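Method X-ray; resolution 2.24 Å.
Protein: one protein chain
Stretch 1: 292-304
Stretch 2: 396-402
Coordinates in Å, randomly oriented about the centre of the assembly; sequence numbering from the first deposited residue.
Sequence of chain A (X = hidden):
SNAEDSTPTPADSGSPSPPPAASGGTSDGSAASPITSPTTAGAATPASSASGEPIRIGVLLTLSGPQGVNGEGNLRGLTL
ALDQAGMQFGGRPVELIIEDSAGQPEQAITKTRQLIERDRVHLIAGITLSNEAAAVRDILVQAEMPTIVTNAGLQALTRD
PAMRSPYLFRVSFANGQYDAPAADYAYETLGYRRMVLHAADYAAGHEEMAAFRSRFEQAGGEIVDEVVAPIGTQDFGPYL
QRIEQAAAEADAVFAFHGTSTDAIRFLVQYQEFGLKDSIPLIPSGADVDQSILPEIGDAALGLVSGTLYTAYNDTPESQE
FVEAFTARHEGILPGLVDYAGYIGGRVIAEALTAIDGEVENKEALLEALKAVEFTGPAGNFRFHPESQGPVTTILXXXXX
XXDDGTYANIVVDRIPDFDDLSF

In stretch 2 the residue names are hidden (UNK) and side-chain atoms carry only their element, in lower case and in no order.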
# COMPACT_ATOMS: atom_id res chain seq x y z
N ILE A 292 -4.06 0.67 13.51
CA ILE A 292 -5.00 -0.18 14.26
C ILE A 292 -4.29 -1.10 15.22
O ILE A 292 -4.94 -1.88 15.91
CB ILE A 292 -5.91 -0.97 13.34
CG1 ILE A 292 -5.10 -1.77 12.30
CG2 ILE A 292 -6.83 -0.02 12.60
CD1 ILE A 292 -5.92 -2.79 11.55
N LEU A 293 -2.97 -0.99 15.27
CA LEU A 293 -2.14 -1.83 16.11
C LEU A 293 -2.49 -1.71 17.57
O LEU A 293 -2.65 -2.71 18.24
CB LEU A 293 -0.66 -1.55 15.86
CG LEU A 293 0.27 -2.71 16.17
CD1 LEU A 293 -0.29 -4.07 15.78
CD2 LEU A 293 1.61 -2.50 15.51
N PRO A 294 -2.77 -0.50 18.06
CA PRO A 294 -3.23 -0.43 19.47
C PRO A 294 -4.52 -1.22 19.87
O PRO A 294 -4.69 -1.58 21.02
CB PRO A 294 -3.45 1.06 19.68
CG PRO A 294 -2.61 1.73 18.65
CD PRO A 294 -2.63 0.83 17.45
N GLU A 295 -5.42 -1.48 18.93
CA GLU A 295 -6.70 -2.10 19.23
C GLU A 295 -6.62 -3.62 19.01
O GLU A 295 -7.41 -4.37 19.52
CB GLU A 295 -7.77 -1.50 18.35
CG GLU A 295 -7.51 -0.02 18.06
CD GLU A 295 -8.74 0.74 17.68
OE1 GLU A 295 -8.68 1.56 16.72
OE2 GLU A 295 -9.77 0.51 18.34
N ILE A 296 -5.67 -4.06 18.23
CA ILE A 296 -5.36 -5.46 18.18
C ILE A 296 -4.61 -5.76 19.47
O ILE A 296 -5.05 -6.56 20.33
CB ILE A 296 -4.36 -5.77 17.06
CG1 ILE A 296 -4.90 -5.37 15.69
CG2 ILE A 296 -3.91 -7.21 17.15
CD1 ILE A 296 -6.14 -6.07 15.33
N GLY A 297 -3.45 -5.11 19.51
CA GLY A 297 -2.43 -5.24 20.51
C GLY A 297 -1.96 -6.65 20.74
O GLY A 297 -1.15 -7.23 20.02
N ASP A 298 -2.49 -7.16 21.81
CA ASP A 298 -2.08 -8.38 22.35
C ASP A 298 -2.37 -9.53 21.35
O ASP A 298 -1.63 -10.50 21.27
CB ASP A 298 -2.82 -8.48 23.69
CG ASP A 298 -2.61 -9.76 24.38
OD1 ASP A 298 -1.44 -10.20 24.53
OD2 ASP A 298 -3.64 -10.32 24.76
N ALA A 299 -3.39 -9.37 20.51
CA ALA A 299 -3.81 -10.47 19.63
C ALA A 299 -2.80 -10.70 18.53
O ALA A 299 -2.60 -11.79 18.10
CB ALA A 299 -5.21 -10.25 19.08
N ALA A 300 -2.05 -9.69 18.15
CA ALA A 300 -1.08 -9.88 17.10
C ALA A 300 0.34 -10.07 17.63
O ALA A 300 1.24 -10.16 16.86
CB ALA A 300 -1.13 -8.72 16.13
N LEU A 301 0.55 -10.16 18.93
CA LEU A 301 1.92 -10.26 19.45
C LEU A 301 2.66 -11.48 18.93
O LEU A 301 2.15 -12.60 19.04
CB LEU A 301 1.90 -10.26 20.96
CG LEU A 301 3.10 -9.97 21.83
CD1 LEU A 301 3.76 -8.64 21.51
CD2 LEU A 301 2.66 -9.98 23.30
N GLY A 302 3.86 -11.28 18.36
CA GLY A 302 4.65 -12.40 17.83
C GLY A 302 4.37 -12.83 16.39
O GLY A 302 5.12 -13.59 15.82
N LEU A 303 3.32 -12.30 15.79
CA LEU A 303 2.93 -12.56 14.43
C LEU A 303 3.87 -11.89 13.46
O LEU A 303 4.23 -10.74 13.59
CB LEU A 303 1.47 -12.06 14.19
CG LEU A 303 0.33 -13.08 14.42
CD1 LEU A 303 0.68 -14.10 15.49
CD2 LEU A 303 -1.05 -12.50 14.62
N VAL A 304 4.23 -12.62 12.43
CA VAL A 304 5.08 -12.11 11.37
C VAL A 304 4.24 -11.72 10.16
O VAL A 304 3.31 -12.45 9.79
CB VAL A 304 6.11 -13.23 11.00
CG1 VAL A 304 6.66 -13.02 9.65
CG2 VAL A 304 7.24 -13.27 12.02
N UNK A 396 9.91 -7.44 6.24
CA UNK A 396 9.28 -8.48 7.03
C UNK A 396 9.34 -8.11 8.50
O UNK A 396 10.42 -7.97 9.05
c UNK A 396 9.99 -9.80 6.89
c UNK A 396 8.06 -11.02 5.70
c UNK A 396 9.56 -10.79 5.84
c UNK A 396 10.21 -12.07 6.28
N UNK A 397 8.19 -8.07 9.14
CA UNK A 397 8.08 -7.57 10.47
C UNK A 397 7.39 -8.53 11.45
O UNK A 397 6.70 -9.49 11.06
s UNK A 397 8.17 -4.97 9.62
c UNK A 397 7.30 -6.30 10.43
N UNK A 398 7.57 -8.23 12.71
CA UNK A 398 6.88 -8.92 13.76
C UNK A 398 6.37 -7.89 14.73
O UNK A 398 7.11 -6.91 15.05
c UNK A 398 7.84 -9.84 14.50
n UNK A 398 11.33 -11.32 17.61
c UNK A 398 10.26 -11.93 17.08
n UNK A 398 9.22 -11.22 16.65
n UNK A 398 10.21 -13.25 16.97
c UNK A 398 7.09 -10.70 15.50
c UNK A 398 8.01 -11.79 16.06
N UNK A 399 5.13 -8.10 15.20
CA UNK A 399 4.55 -7.26 16.22
C UNK A 399 5.14 -7.56 17.55
O UNK A 399 5.09 -8.70 18.02
c UNK A 399 3.04 -7.49 16.36
c UNK A 399 2.36 -7.20 15.02
c UNK A 399 2.49 -6.61 17.46
N UNK A 400 5.63 -6.53 18.20
CA UNK A 400 6.22 -6.64 19.53
C UNK A 400 5.63 -5.56 20.40
O UNK A 400 4.92 -4.66 19.92
c UNK A 400 8.33 -7.55 18.56
o UNK A 400 10.39 -6.84 19.52
c UNK A 400 9.84 -7.57 18.65
o UNK A 400 10.45 -8.30 17.84
c UNK A 400 7.73 -6.52 19.49
N UNK A 401 5.80 -5.76 21.70
CA UNK A 401 5.42 -4.77 22.70
C UNK A 401 6.68 -4.16 23.32
O UNK A 401 7.53 -4.88 23.80
c UNK A 401 3.98 -4.33 24.70
c UNK A 401 2.89 -4.88 25.62
o UNK A 401 2.98 -6.01 26.13
c UNK A 401 4.62 -5.41 23.82
n UNK A 401 1.84 -4.08 25.83
N UNK A 402 6.73 -2.83 23.30
CA UNK A 402 7.79 -2.06 23.90
C UNK A 402 7.62 -1.90 25.42
O UNK A 402 6.57 -2.20 26.02
c UNK A 402 9.03 -1.66 21.26
c UNK A 402 7.85 -0.70 23.23
c UNK A 402 7.96 -0.70 21.73
c UNK A 402 8.29 0.69 21.21

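Position 396 carries four side-chain carbons, forked at the second. Its CA-to-CB bond points sideways to stretch 1, and no atom of the residue comes within 4.5 Å of that stretch. An unbranched CB followed by a fork of two methyls is leucine, so this is Leu396.

Position 397 has one carbon and then one sulfur, and that is the whole side chain. Its CA-to-CB bond points sideways. The side chain's nearest approach to stretch 1 is CB of position 397 to C of Val304, 6.2 Å. The backbone makes the contact here: O of position 397 lies 3.1 Å from CA of Val304, in a CA-H...O contact. One carbon and one sulfur mark a cysteine, Cys397.

Position 398 shows three carbons, a nitrogen, and then a carbon bearing two more nitrogens. It pairs with Val304 as an antiparallel, non-hydrogen-bonded pair, CA to CA 4.4 Å. The two side chains lie on the same face of the sheet, with CB of position 398 4.3 Å from CG2 of Val304. The CA of position 398 makes a CA-H...O contact of 3.2 Å with O of Leu303. A guanidinium group on a three-carbon arm makes the residue Arg398. Further along the arm, CD of Arg398 lies 3.4 Å from O of Gly302.

Position 399 has three carbons, and CB itself carries the other two. Its CA-to-CB bond points toward stretch 1, and CB lies 3.3 Å from O of Ala300. A side chain forked at CB and ending in two methyls is valine, Val399. CG1 packs against CD1 of Leu293 at 4.1 Å, and CG2 against CB of Ala300 at 4.0 Å. This residue has the largest area covered by stretch 1.

Position 400 has three carbons, the third carrying two oxygens. CA-to-CB points away from stretch 1, while CA lies 3.7 Å from CD1 of Leu301. A carboxylate at the third carbon gives Glu400. Its OE2 forms a salt bridge with NH2 of Arg398 at 3.2 Å, within stretch 2.

Position 401 again has three carbons, but the third carries one oxygen and one nitrogen. Its backbone N lies 3.5 Å from CD1 of Leu301, and its CB 4.1 Å from the same methyl. The group at the end is a carboxamide, so the residue is Gln401.

Position 402 has four carbons, forked at the second. It is out of reach of stretch 1. The fork makes it Leu402.

The contact combines backbone pairing with a small apolar packing site. N of Gly302 donates to O of Val399 at 2.9 Å, nearly straight at 172°. N of Val399 donates to O of Leu303 at 3.2 Å. These bonds hold the strand beside the type II turn from Ala300 to Leu303. Gly302 has positive phi, and a CB there would be jammed against the preceding carbonyl oxygen. Val399 meets Leu293 and Ala300, while Leu301 turns its end back to the backbone at 400 and 401.

Stretch 2, residues 396-402: LCRVEQL
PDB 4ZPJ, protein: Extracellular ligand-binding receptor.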